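PDB 6WH7: penaeus monodon metallodensovirus major capsid protein from Penaeus monodon metallodensovirus, which probably assembles as sixty copies into the icosahedral protein shell that encloses the single-stranded DNA genome of this shrimp densovirus. Local coordinates for residues S154-H159 / N208-Q213; P179-R184 / T337-N342; I258-V263 / K361-F366; N264-A269 / G347-R352. All coordinates share one frame; numbering follows the deposited sequence.

Interaction 1 (S154-H159 / N208-Q213)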
loop_
_atom_site.group_PDB
_atom_site.type_symbol
_atom_site.label_atom_id
_atom_site.label_comp_id
_atom_site.label_asym_id
_atom_site.label_seq_id
_atom_site.Cartn_x
_atom_site.Cartn_y
_atom_site.Cartn_z
ATOM N N SER A 154 -88.718 -4.887 37.224
ATOM C CA SER A 154 -88.205 -3.551 37.517
ATOM C C SER A 154 -87.726 -3.336 38.951
ATOM O O SER A 154 -86.735 -2.608 39.127
ATOM C CB SER A 154 -89.265 -2.511 37.138
ATOM O OG SER A 154 -90.456 -2.699 37.873
ATOM N N PRO A 155 -88.349 -3.898 40.001
ATOM C CA PRO A 155 -87.843 -3.624 41.348
ATOM C C PRO A 155 -86.465 -4.211 41.599
ATOM O O PRO A 155 -85.812 -4.741 40.695
ATOM C CB PRO A 155 -88.886 -4.278 42.253
ATOM C CG PRO A 155 -90.086 -4.349 41.443
ATOM C CD PRO A 155 -89.612 -4.642 40.069
ATOM N N TYR A 156 -86.018 -4.108 42.842
ATOM C CA TYR A 156 -84.767 -4.700 43.277
ATOM C C TYR A 156 -84.913 -5.075 44.738
ATOM O O TYR A 156 -85.778 -4.559 45.446
ATOM C CB TYR A 156 -83.589 -3.748 43.074
ATOM C CG TYR A 156 -83.816 -2.384 43.664
ATOM C CD1 TYR A 156 -83.573 -2.130 45.002
ATOM C CD2 TYR A 156 -84.264 -1.344 42.877
ATOM C CE1 TYR A 156 -83.788 -0.890 45.529
ATOM C CE2 TYR A 156 -84.474 -0.107 43.399
ATOM C CZ TYR A 156 -84.238 0.119 44.719
ATOM O OH TYR A 156 -84.455 1.367 45.233
ATOM N N MET A 157 -84.072 -5.993 45.182
ATOM C CA MET A 157 -83.953 -6.303 46.594
ATOM C C MET A 157 -82.642 -5.725 47.091
ATOM O O MET A 157 -81.612 -5.843 46.425
ATOM C CB MET A 157 -84.011 -7.808 46.849
ATOM C CG MET A 157 -83.928 -8.171 48.314
ATOM S SD MET A 157 -84.099 -9.922 48.622
ATOM C CE MET A 157 -82.535 -10.503 48.004
ATOM N N ILE A 158 -82.686 -5.081 48.245
ATOM C CA ILE A 158 -81.526 -4.387 48.780
ATOM C C ILE A 158 -80.793 -5.331 49.716
ATOM O O ILE A 158 -81.363 -5.797 50.704
ATOM C CB ILE A 158 -81.937 -3.104 49.512
ATOM C CG1 ILE A 158 -82.721 -2.194 48.581
ATOM C CG2 ILE A 158 -80.718 -2.375 49.997
ATOM C CD1 ILE A 158 -83.348 -1.037 49.270
ATOM N N HIS A 159 -79.538 -5.621 49.410
ATOM C CA HIS A 159 -78.666 -6.303 50.349
ATOM C C HIS A 159 -77.861 -5.250 51.087
ATOM O O HIS A 159 -77.126 -4.479 50.466
ATOM C CB HIS A 159 -77.719 -7.275 49.663
ATOM C CG HIS A 159 -76.907 -8.074 50.628
ATOM N ND1 HIS A 159 -77.430 -9.124 51.342
ATOM C CD2 HIS A 159 -75.648 -7.900 51.085
ATOM C CE1 HIS A 159 -76.503 -9.613 52.144
ATOM N NE2 HIS A 159 -75.414 -8.885 52.010
ATOM N N ASN A 208 -74.983 -0.875 50.699
ATOM C CA ASN A 208 -76.303 -1.310 50.274
ATOM C C ASN A 208 -76.207 -1.641 48.798
ATOM O O ASN A 208 -75.981 -0.747 47.983
ATOM C CB ASN A 208 -77.343 -0.224 50.509
ATOM C CG ASN A 208 -77.507 0.110 51.954
ATOM O OD1 ASN A 208 -78.151 -0.616 52.699
ATOM N ND2 ASN A 208 -76.925 1.217 52.367
ATOM N N ARG A 209 -76.379 -2.904 48.449
ATOM C CA ARG A 209 -76.426 -3.323 47.057
ATOM C C ARG A 209 -77.877 -3.434 46.637
ATOM O O ARG A 209 -78.654 -4.138 47.282
ATOM C CB ARG A 209 -75.715 -4.656 46.854
ATOM C CG ARG A 209 -74.231 -4.576 47.029
ATOM C CD ARG A 209 -73.587 -5.931 46.905
ATOM N NE ARG A 209 -72.145 -5.830 47.061
ATOM C CZ ARG A 209 -71.534 -5.758 48.234
ATOM N NH1 ARG A 209 -72.242 -5.771 49.348
ATOM N NH2 ARG A 209 -70.217 -5.664 48.295
ATOM N N TYR A 210 -78.248 -2.741 45.568
ATOM C CA TYR A 210 -79.566 -2.928 44.985
ATOM C C TYR A 210 -79.426 -4.037 43.962
ATOM O O TYR A 210 -78.768 -3.866 42.935
ATOM C CB TYR A 210 -80.119 -1.659 44.346
ATOM C CG TYR A 210 -80.323 -0.505 45.289
ATOM C CD1 TYR A 210 -80.343 -0.693 46.650
ATOM C CD2 TYR A 210 -80.658 0.739 44.809
ATOM C CE1 TYR A 210 -80.561 0.349 47.510
ATOM C CE2 TYR A 210 -80.901 1.792 45.660
ATOM C CZ TYR A 210 -80.852 1.591 47.009
ATOM O OH TYR A 210 -81.093 2.633 47.867
ATOM N N TRP A 211 -80.044 -5.168 44.243
ATOM C CA TRP A 211 -79.787 -6.389 43.506
ATOM C C TRP A 211 -81.033 -6.734 42.716
ATOM O O TRP A 211 -82.128 -6.821 43.275
ATOM C CB TRP A 211 -79.350 -7.491 44.466
ATOM C CG TRP A 211 -79.010 -8.794 43.859
ATOM C CD1 TRP A 211 -78.059 -9.031 42.926
ATOM C CD2 TRP A 211 -79.447 -10.076 44.308
ATOM N NE1 TRP A 211 -77.958 -10.369 42.670
ATOM C CE2 TRP A 211 -78.794 -11.035 43.523
ATOM C CE3 TRP A 211 -80.359 -10.509 45.275
ATOM C CZ2 TRP A 211 -79.028 -12.393 43.667
ATOM C CZ3 TRP A 211 -80.579 -11.852 45.418
ATOM C CH2 TRP A 211 -79.926 -12.782 44.618
ATOM N N LYS A 212 -80.863 -6.899 41.416
ATOM C CA LYS A 212 -81.956 -6.948 40.469
ATOM C C LYS A 212 -81.986 -8.320 39.821
ATOM O O LYS A 212 -81.009 -9.065 39.867
ATOM C CB LYS A 212 -81.792 -5.863 39.408
ATOM C CG LYS A 212 -81.865 -4.458 39.960
ATOM C CD LYS A 212 -81.744 -3.427 38.873
ATOM C CE LYS A 212 -82.009 -2.026 39.404
ATOM N NZ LYS A 212 -80.895 -1.490 40.237
ATOM N N GLN A 213 -83.136 -8.669 39.258
ATOM C CA GLN A 213 -83.205 -9.875 38.455
ATOM C C GLN A 213 -82.188 -9.792 37.331
ATOM O O GLN A 213 -82.081 -8.771 36.649
ATOM C CB GLN A 213 -84.600 -10.070 37.880
ATOM C CG GLN A 213 -85.671 -10.366 38.887
ATOM C CD GLN A 213 -86.998 -10.591 38.218
ATOM O OE1 GLN A 213 -87.224 -10.117 37.111
ATOM N NE2 GLN A 213 -87.876 -11.336 38.865
#

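Interaction 2 (P179-R184 / T337-N342)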
loop_
_atom_site.group_PDB
_atom_site.type_symbol
_atom_site.label_atom_id
_atom_site.label_comp_id
_atom_site.label_asym_id
_atom_site.label_seq_id
_atom_site.Cartn_x
_atom_site.Cartn_y
_atom_site.Cartn_z
ATOM N N PRO A 179 -87.360 -18.923 64.856
ATOM C CA PRO A 179 -87.041 -20.330 65.097
ATOM C C PRO A 179 -85.646 -20.658 64.597
ATOM O O PRO A 179 -85.239 -20.233 63.518
ATOM C CB PRO A 179 -88.111 -21.071 64.296
ATOM C CG PRO A 179 -89.217 -20.112 64.187
ATOM C CD PRO A 179 -88.569 -18.782 64.035
ATOM N N VAL A 180 -84.904 -21.421 65.399
ATOM C CA VAL A 180 -83.561 -21.780 64.981
ATOM C C VAL A 180 -83.619 -22.837 63.893
ATOM O O VAL A 180 -82.654 -23.008 63.145
ATOM C CB VAL A 180 -82.725 -22.266 66.179
ATOM C CG1 VAL A 180 -83.070 -23.691 66.536
ATOM C CG2 VAL A 180 -81.274 -22.108 65.916
ATOM N N SER A 181 -84.744 -23.542 63.778
ATOM C CA SER A 181 -84.948 -24.531 62.733
ATOM C C SER A 181 -85.313 -23.904 61.404
ATOM O O SER A 181 -85.337 -24.601 60.388
ATOM C CB SER A 181 -86.046 -25.504 63.142
ATOM O OG SER A 181 -87.286 -24.835 63.257
ATOM N N SER A 182 -85.639 -22.622 61.399
ATOM C CA SER A 182 -85.975 -21.885 60.197
ATOM C C SER A 182 -84.791 -21.108 59.647
ATOM O O SER A 182 -84.972 -20.280 58.755
ATOM C CB SER A 182 -87.141 -20.951 60.475
ATOM O OG SER A 182 -87.522 -20.296 59.293
ATOM N N MET A 183 -83.596 -21.333 60.189
ATOM C CA MET A 183 -82.491 -20.395 60.027
ATOM C C MET A 183 -82.127 -20.168 58.565
ATOM O O MET A 183 -81.934 -19.026 58.139
ATOM C CB MET A 183 -81.279 -20.891 60.807
ATOM C CG MET A 183 -80.120 -19.934 60.791
ATOM S SD MET A 183 -78.779 -20.467 61.850
ATOM C CE MET A 183 -79.488 -20.126 63.445
ATOM N N ARG A 184 -82.015 -21.239 57.778
ATOM C CA ARG A 184 -81.427 -21.069 56.453
ATOM C C ARG A 184 -82.378 -20.425 55.458
ATOM O O ARG A 184 -81.940 -19.618 54.636
ATOM C CB ARG A 184 -80.910 -22.389 55.903
ATOM C CG ARG A 184 -79.604 -22.812 56.496
ATOM C CD ARG A 184 -79.133 -24.051 55.811
ATOM N NE ARG A 184 -78.910 -23.804 54.395
ATOM C CZ ARG A 184 -77.777 -23.346 53.890
ATOM N NH1 ARG A 184 -76.753 -23.098 54.683
ATOM N NH2 ARG A 184 -77.668 -23.148 52.590
ATOM N N THR A 337 -83.624 -19.292 73.534
ATOM C CA THR A 337 -84.505 -19.919 74.501
ATOM C C THR A 337 -85.470 -20.800 73.729
ATOM O O THR A 337 -85.978 -20.405 72.676
ATOM C CB THR A 337 -85.250 -18.899 75.374
ATOM O OG1 THR A 337 -85.926 -19.588 76.430
ATOM C CG2 THR A 337 -86.269 -18.117 74.575
ATOM N N GLU A 338 -85.682 -22.009 74.235
ATOM C CA GLU A 338 -86.398 -23.046 73.496
ATOM C C GLU A 338 -85.651 -23.221 72.175
ATOM O O GLU A 338 -84.415 -23.324 72.190
ATOM C CB GLU A 338 -87.865 -22.674 73.386
ATOM C CG GLU A 338 -88.559 -22.604 74.727
ATOM C CD GLU A 338 -88.476 -23.912 75.478
ATOM O OE1 GLU A 338 -88.615 -24.975 74.838
ATOM O OE2 GLU A 338 -88.259 -23.881 76.708
ATOM N N SER A 339 -86.334 -23.271 71.039
ATOM C CA SER A 339 -85.703 -23.332 69.730
ATOM C C SER A 339 -85.581 -21.965 69.074
ATOM O O SER A 339 -85.242 -21.885 67.893
ATOM C CB SER A 339 -86.485 -24.280 68.821
ATOM O OG SER A 339 -85.963 -24.284 67.504
ATOM N N LYS A 340 -85.899 -20.896 69.790
ATOM C CA LYS A 340 -86.145 -19.594 69.190
ATOM C C LYS A 340 -85.010 -18.638 69.521
ATOM O O LYS A 340 -84.603 -18.530 70.679
ATOM C CB LYS A 340 -87.485 -19.060 69.684
ATOM C CG LYS A 340 -88.626 -19.953 69.247
ATOM C CD LYS A 340 -89.955 -19.557 69.834
ATOM C CE LYS A 340 -91.070 -20.392 69.230
ATOM N NZ LYS A 340 -91.027 -21.796 69.718
ATOM N N ILE A 341 -84.504 -17.953 68.502
ATOM C CA ILE A 341 -83.412 -17.002 68.671
ATOM C C ILE A 341 -83.965 -15.728 69.295
ATOM O O ILE A 341 -84.907 -15.127 68.772
ATOM C CB ILE A 341 -82.728 -16.700 67.334
ATOM C CG1 ILE A 341 -82.127 -17.964 66.737
ATOM C CG2 ILE A 341 -81.645 -15.677 67.526
ATOM C CD1 ILE A 341 -81.609 -17.785 65.354
ATOM N N ASN A 342 -83.379 -15.313 70.414
ATOM C CA ASN A 342 -83.856 -14.128 71.114
ATOM C C ASN A 342 -83.409 -12.858 70.413
ATOM O O ASN A 342 -84.199 -11.928 70.226
ATOM C CB ASN A 342 -83.356 -14.145 72.552
ATOM C CG ASN A 342 -84.002 -15.221 73.363
ATOM O OD1 ASN A 342 -85.105 -15.656 73.053
ATOM N ND2 ASN A 342 -83.316 -15.679 74.396
#

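Interaction 3 (I258-V263 / K361-F366)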
loop_
_atom_site.group_PDB
_atom_site.type_symbol
_atom_site.label_atom_id
_atom_site.label_comp_id
_atom_site.label_asym_id
_atom_site.label_seq_id
_atom_site.Cartn_x
_atom_site.Cartn_y
_atom_site.Cartn_z
ATOM N N ILE A 258 -50.622 -19.998 81.288
ATOM C CA ILE A 258 -51.049 -19.262 80.110
ATOM C C ILE A 258 -52.359 -19.834 79.604
ATOM O O ILE A 258 -52.643 -21.028 79.727
ATOM C CB ILE A 258 -49.970 -19.276 79.016
ATOM C CG1 ILE A 258 -49.686 -20.700 78.583
ATOM C CG2 ILE A 258 -48.718 -18.598 79.505
ATOM C CD1 ILE A 258 -48.765 -20.801 77.450
ATOM N N ASN A 259 -53.171 -18.955 79.041
ATOM C CA ASN A 259 -54.470 -19.285 78.496
ATOM C C ASN A 259 -54.565 -18.691 77.107
ATOM O O ASN A 259 -53.743 -17.869 76.704
ATOM C CB ASN A 259 -55.590 -18.749 79.384
ATOM C CG ASN A 259 -55.601 -19.386 80.738
ATOM O OD1 ASN A 259 -55.548 -18.705 81.750
ATOM N ND2 ASN A 259 -55.709 -20.699 80.769
ATOM N N VAL A 260 -55.568 -19.118 76.368
ATOM C CA VAL A 260 -55.845 -18.556 75.057
ATOM C C VAL A 260 -56.746 -17.353 75.244
ATOM O O VAL A 260 -57.790 -17.440 75.897
ATOM C CB VAL A 260 -56.496 -19.593 74.139
ATOM C CG1 VAL A 260 -56.759 -18.997 72.788
ATOM C CG2 VAL A 260 -55.606 -20.761 74.016
ATOM N N ARG A 261 -56.340 -16.229 74.685
ATOM C CA ARG A 261 -57.069 -14.988 74.845
ATOM C C ARG A 261 -57.320 -14.398 73.472
ATOM O O ARG A 261 -56.425 -14.384 72.628
ATOM C CB ARG A 261 -56.288 -14.012 75.714
ATOM C CG ARG A 261 -55.918 -14.564 77.069
ATOM C CD ARG A 261 -57.136 -14.919 77.877
ATOM N NE ARG A 261 -57.980 -13.763 78.142
ATOM C CZ ARG A 261 -57.798 -12.924 79.152
ATOM N NH1 ARG A 261 -56.803 -13.113 80.000
ATOM N NH2 ARG A 261 -58.616 -11.901 79.319
ATOM N N GLY A 262 -58.540 -13.928 73.249
ATOM C CA GLY A 262 -58.871 -13.317 71.982
ATOM C C GLY A 262 -58.207 -11.967 71.808
ATOM O O GLY A 262 -57.980 -11.227 72.760
ATOM N N VAL A 263 -57.906 -11.643 70.557
ATOM C CA VAL A 263 -57.098 -10.484 70.199
ATOM C C VAL A 263 -57.570 -9.969 68.844
ATOM O O VAL A 263 -58.008 -10.749 67.996
ATOM C CB VAL A 263 -55.597 -10.864 70.184
ATOM C CG1 VAL A 263 -54.765 -9.804 69.538
ATOM C CG2 VAL A 263 -55.090 -11.070 71.586
ATOM N N LYS A 361 -54.422 -13.703 63.338
ATOM C CA LYS A 361 -54.249 -14.370 64.621
ATOM C C LYS A 361 -55.225 -13.819 65.650
ATOM O O LYS A 361 -54.870 -12.960 66.460
ATOM C CB LYS A 361 -52.813 -14.261 65.121
ATOM C CG LYS A 361 -52.538 -15.221 66.256
ATOM C CD LYS A 361 -51.143 -15.109 66.836
ATOM C CE LYS A 361 -51.044 -13.949 67.805
ATOM N NZ LYS A 361 -49.716 -13.894 68.462
ATOM N N MET A 362 -56.476 -14.260 65.578
ATOM C CA MET A 362 -57.507 -13.804 66.496
ATOM C C MET A 362 -57.237 -14.126 67.956
ATOM O O MET A 362 -58.019 -13.700 68.807
ATOM C CB MET A 362 -58.851 -14.398 66.105
ATOM C CG MET A 362 -59.508 -13.701 64.957
ATOM S SD MET A 362 -61.146 -14.355 64.680
ATOM C CE MET A 362 -60.726 -15.717 63.639
ATOM N N SER A 363 -56.194 -14.877 68.282
ATOM C CA SER A 363 -55.922 -15.181 69.677
ATOM C C SER A 363 -54.435 -15.091 69.954
ATOM O O SER A 363 -53.608 -15.200 69.055
ATOM C CB SER A 363 -56.406 -16.572 70.062
ATOM O OG SER A 363 -55.655 -17.554 69.384
ATOM N N MET A 364 -54.102 -14.914 71.224
ATOM C CA MET A 364 -52.730 -15.008 71.688
ATOM C C MET A 364 -52.707 -15.891 72.921
ATOM O O MET A 364 -53.745 -16.273 73.458
ATOM C CB MET A 364 -52.121 -13.640 72.003
ATOM C CG MET A 364 -52.614 -13.002 73.273
ATOM S SD MET A 364 -51.729 -11.474 73.567
ATOM C CE MET A 364 -50.136 -12.117 74.039
ATOM N N LEU A 365 -51.512 -16.229 73.357
ATOM C CA LEU A 365 -51.323 -17.145 74.469
ATOM C C LEU A 365 -50.790 -16.304 75.621
ATOM O O LEU A 365 -49.685 -15.763 75.540
ATOM C CB LEU A 365 -50.370 -18.258 74.055
ATOM C CG LEU A 365 -50.553 -19.634 74.656
ATOM C CD1 LEU A 365 -52.020 -19.907 74.822
ATOM C CD2 LEU A 365 -49.971 -20.626 73.697
ATOM N N PHE A 366 -51.579 -16.170 76.680
ATOM C CA PHE A 366 -51.400 -15.095 77.642
ATOM C C PHE A 366 -51.606 -15.644 79.045
ATOM O O PHE A 366 -52.540 -16.412 79.275
ATOM C CB PHE A 366 -52.399 -13.974 77.328
ATOM C CG PHE A 366 -52.232 -12.742 78.147
ATOM C CD1 PHE A 366 -51.327 -11.772 77.773
ATOM C CD2 PHE A 366 -52.996 -12.535 79.271
ATOM C CE1 PHE A 366 -51.179 -10.633 78.510
ATOM C CE2 PHE A 366 -52.845 -11.396 80.013
ATOM C CZ PHE A 366 -51.936 -10.445 79.630
#

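Interaction 4 (N264-A269 / G347-R352)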
loop_
_atom_site.group_PDB
_atom_site.type_symbol
_atom_site.label_atom_id
_atom_site.label_comp_id
_atom_site.label_asym_id
_atom_site.label_seq_id
_atom_site.Cartn_x
_atom_site.Cartn_y
_atom_site.Cartn_z
ATOM N N ASN A 264 -57.522 -8.650 68.657
ATOM C CA ASN A 264 -57.510 -7.946 67.369
ATOM C C ASN A 264 -58.836 -7.635 66.681
ATOM O O ASN A 264 -58.771 -7.185 65.542
ATOM C CB ASN A 264 -56.630 -8.638 66.316
ATOM C CG ASN A 264 -55.182 -8.318 66.483
ATOM O OD1 ASN A 264 -54.829 -7.337 67.126
ATOM N ND2 ASN A 264 -54.326 -9.122 65.880
ATOM N N ASN A 265 -59.999 -7.936 67.240
ATOM C CA ASN A 265 -61.222 -7.497 66.566
ATOM C C ASN A 265 -61.371 -8.015 65.145
ATOM O O ASN A 265 -61.141 -7.275 64.188
ATOM C CB ASN A 265 -61.322 -5.971 66.518
ATOM C CG ASN A 265 -62.638 -5.498 65.933
ATOM O OD1 ASN A 265 -63.657 -6.162 66.056
ATOM N ND2 ASN A 265 -62.610 -4.356 65.274
ATOM N N ARG A 266 -61.699 -9.283 64.986
ATOM C CA ARG A 266 -62.205 -9.789 63.723
ATOM C C ARG A 266 -63.671 -10.116 63.940
ATOM O O ARG A 266 -64.003 -10.925 64.808
ATOM C CB ARG A 266 -61.431 -11.019 63.262
ATOM C CG ARG A 266 -61.734 -11.440 61.857
ATOM C CD ARG A 266 -61.057 -12.743 61.555
ATOM N NE ARG A 266 -59.610 -12.645 61.617
ATOM C CZ ARG A 266 -58.837 -12.356 60.583
ATOM N NH1 ARG A 266 -59.372 -12.153 59.392
ATOM N NH2 ARG A 266 -57.529 -12.288 60.738
ATOM N N GLY A 267 -64.542 -9.486 63.167
ATOM C CA GLY A 267 -65.961 -9.696 63.337
ATOM C C GLY A 267 -66.646 -9.602 61.997
ATOM O O GLY A 267 -66.033 -9.256 60.990
ATOM N N MET A 268 -67.928 -9.930 61.987
ATOM C CA MET A 268 -68.713 -9.887 60.766
ATOM C C MET A 268 -69.815 -8.857 60.881
ATOM O O MET A 268 -70.529 -8.815 61.881
ATOM C CB MET A 268 -69.303 -11.251 60.430
ATOM C CG MET A 268 -68.249 -12.228 60.039
ATOM S SD MET A 268 -68.885 -13.684 59.236
ATOM C CE MET A 268 -69.510 -14.505 60.618
ATOM N N ALA A 269 -69.945 -8.041 59.849
ATOM C CA ALA A 269 -70.969 -7.021 59.815
ATOM C C ALA A 269 -72.339 -7.646 59.610
ATOM O O ALA A 269 -72.476 -8.760 59.099
ATOM C CB ALA A 269 -70.678 -6.014 58.709
ATOM N N GLY A 347 -71.595 -6.899 65.437
ATOM C CA GLY A 347 -70.254 -6.527 65.806
ATOM C C GLY A 347 -69.250 -6.680 64.682
ATOM O O GLY A 347 -68.391 -7.559 64.718
ATOM N N PRO A 348 -69.383 -5.888 63.626
ATOM C CA PRO A 348 -68.420 -5.958 62.525
ATOM C C PRO A 348 -67.003 -5.686 62.993
ATOM O O PRO A 348 -66.754 -5.208 64.098
ATOM C CB PRO A 348 -68.895 -4.855 61.580
ATOM C CG PRO A 348 -69.580 -3.909 62.453
ATOM C CD PRO A 348 -70.284 -4.739 63.469
ATOM N N THR A 349 -66.054 -6.026 62.134
ATOM C CA THR A 349 -64.709 -5.512 62.317
ATOM C C THR A 349 -64.760 -4.013 62.064
ATOM O O THR A 349 -65.091 -3.575 60.960
ATOM C CB THR A 349 -63.744 -6.198 61.356
ATOM O OG1 THR A 349 -63.710 -7.601 61.629
ATOM C CG2 THR A 349 -62.374 -5.655 61.507
ATOM N N CYS A 350 -64.422 -3.236 63.066
ATOM C CA CYS A 350 -64.745 -1.821 63.009
ATOM C C CYS A 350 -63.722 -1.091 62.155
ATOM O O CYS A 350 -62.521 -1.193 62.416
ATOM C CB CYS A 350 -64.788 -1.223 64.402
ATOM S SG CYS A 350 -65.227 0.512 64.453
ATOM N N PRO A 351 -64.151 -0.361 61.125
ATOM C CA PRO A 351 -63.185 0.376 60.311
ATOM C C PRO A 351 -62.494 1.492 61.059
ATOM O O PRO A 351 -61.384 1.869 60.674
ATOM C CB PRO A 351 -64.039 0.910 59.160
ATOM C CG PRO A 351 -65.398 0.976 59.715
ATOM C CD PRO A 351 -65.525 -0.182 60.636
ATOM N N ARG A 352 -63.092 2.020 62.118
ATOM C CA ARG A 352 -62.477 3.084 62.893
ATOM C C ARG A 352 -61.621 2.573 64.038
ATOM O O ARG A 352 -60.969 3.375 64.707
ATOM C CB ARG A 352 -63.545 4.040 63.414
ATOM C CG ARG A 352 -64.111 4.906 62.322
ATOM C CD ARG A 352 -65.223 5.783 62.804
ATOM N NE ARG A 352 -66.374 5.012 63.236
ATOM C CZ ARG A 352 -67.510 5.554 63.644
ATOM N NH1 ARG A 352 -67.643 6.867 63.659
ATOM N NH2 ARG A 352 -68.512 4.785 64.024
#

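Interaction 1 (S154-H159 / N208-Q213)
His-159 and Arg-209 exchange a pair of short backbone hydrogen bonds: His-159 N reaches Arg-209 O over 2.7 Å, and the return bond from Arg-209 N to His-159 O is as short. Two residues away on each strand, Met-157 and Trp-211 form the second such antiparallel hydrogen-bonded pair, with Met-157 N 2.8 Å from Trp-211 O. Ile-158 and Tyr-210 sit between them as the non-hydrogen-bonded pair. On their face of the sheet, Ile-158 lays CG1 beside the phenol, 3.4 Å from Tyr-210 CD1. Tyr-156 completes this face with an offset stack on Tyr-210, ring centroids 4.3 Å apart and planes at 13°. Its CG lies between the backbone N and the carbonyl carbon (chi1 52°), and the ring runs alongside its partner with CE1 over the middle of the Tyr-210 face. The other face carries His-159, Met-157, Arg-209 and Trp-211. Met-157, bent at its last torsion, brings CE in plane to the edge of the indole, 3.5 Å from Trp-211 CE3; the indole NE1 is satisfied by the carbonyl of Asp-216. This face packs on strands 118-135 and 218-222 of the opposing sheet in what is probably the viral jelly roll, which suits its thioether and flat rings, with the partly exposed Arg-209 at its border. The Ile-158 face is apolar too, but adds a hydroxyl: Tyr-210, backed by the stacked Tyr-156, can both pack and hydrogen-bond at the subunit interface, where its OH meets Thr-292 of a neighbouring subunit.

Interaction 2 (P179-R184 / T337-N342)
Val-180 N donates to Ser-339 O over 2.6 Å. The valine's first torsion decides what else it meets. CG1 stands between the backbone N and the carbonyl carbon (chi1 78°), which turns it back to the serine and places it near both Ser-339 O and Ser-339 OG, while CG2 reaches 4.3 Å from Ile-341 CG1. Ser-339 sends OG anti to its own backbone N (chi1 175°), toward the valine methyl. Deeper in, Met-183 and Ile-341 cross at about a right angle: the methionine, bent at its last torsion, presents CE to Ile-341 CD1 at 3.7 Å, and Tyr-188 touches both side chains. The pliant methionine can fit itself round the branched isoleucine, and both suit the buried side, whereas Lys-340 and Pro-179, a non-hydrogen-bonded antiparallel pair, lie on the more open face. Proline fits there, since its missing N-H is not needed for bonding to the partner strand at such a pair. Thr-337 to Lys-340 form a type II' turn closed by backbone bonds in both directions between its end residues. This is typical of a two-residue beta hairpin, here docked against the end of strand 169-179 to make a small three-stranded antiparallel sheet.

Interaction 3 (I258-V263 / K361-F366)
Asn-259 and Phe-366 open a regular antiparallel pairing of strands 258-262 and 363-366, whose directions differ by 158°. Asn-259 N gives a 2.6 Å bond to Phe-366 O, and Phe-366 N answers to Asn-259 O. Arg-261 and Met-364 repeat the hydrogen-bonded pair, with Met-364 N 2.8 Å from Arg-261 O. Beyond the end of the strand, Val-263 N still reaches Met-362 O over 2.7 Å. Gly-262 faces Ser-363 in a non-hydrogen-bonded pair, with 4.2 Å between Gly-262 CA and Ser-363 CA. On the face of Val-260 and Leu-365 the contacts are apolar: Val-260 CG2 meets Leu-365 CD1 at 3.8 Å, and at the strand's beginning Ile-258 CD1 comes within 3.5 Å of Leu-365 CG. The other face holds Arg-261, Met-364 and Phe-366. Arg-261 CG, anti to the carbonyl carbon (chi1 -56°), lies 3.6 Å from Phe-366 CB; bends at chi2 and chi3 then fold the chain, and the guanidinium ends near the phenyl ring, with their planes steeply inclined. Val-263 CG2 adds a contact to the Met-364 chain. Arg-261 NE makes a salt bridge to Asp-367 of a neighbouring subunit, and Phe-366 meets Phe-366 of two neighbouring subunits edge-to-face, consistent with a threefold cluster. The aliphatic part of arginine therefore packs within the chain while its charge is spent between chains, so that this two-stranded sheet joins intrachain pairing to an aromatic and ionic interface of the capsid.

Interaction 4 (N264-A269 / G347-R352)
Thr-349 and Gly-267 supply the polar part of the contact. Gly-267 N donates an almost straight bond to Thr-349 OG1 at 2.6 Å. The threonine's first torsion explains this: OG1 is anti to the carbonyl carbon, beside its own backbone N (chi1 -62°), and so faces the glycine's amide. A weak bond of 3.4 Å from Thr-349 N to Gly-267 O runs the other way. Among the C-H contacts, Gly-267 CA lies 3.5 Å from Gly-347 O; the bare alpha carbon admits that carbonyl, and Gly-347 itself takes a positive phi (67°), which a residue without a side chain accepts readily. Thr-349 CG2, the other branch, rests 3.4 Å from Asn-265 O, and a beta-branched residue can thus serve both neighbours at once. The apolar part is small and compact: Ala-269 CB lies 3.6 Å from Pro-348 CB, and the alanine is short enough for its CA to approach the same carbon. Arg-352 forms a salt bridge with Glu-305 of a neighbouring subunit. Neither segment is a regular strand: this is buried packing between two irregular loops, one entering strand 270-274 and the other leading toward the C-terminal strand, consistent with the long inter-strand loops that parvovirus capsid proteins add to the jelly roll.

Interactions 1 and 3 are both buried antiparallel strand pairs, yet they lie on opposite sides of the chain's centre, with their own centres about 41 Å apart: the first belongs to what is probably the jelly-roll core, the second to a separate two-stranded sheet. Both also meet the same neighbouring subunit, as does interaction 4. Interaction 2 is only partly buried, touches no other chain, and relies on one bond plus modest apolar packing. Interaction 4 is buried but irregular, held chiefly by a side-chain hydroxyl, with only a weak backbone bond beside it. It is nested in the loop closed by interaction 3 and touches it, Met-362 CG lying 3.5 Å from Arg-266 NE.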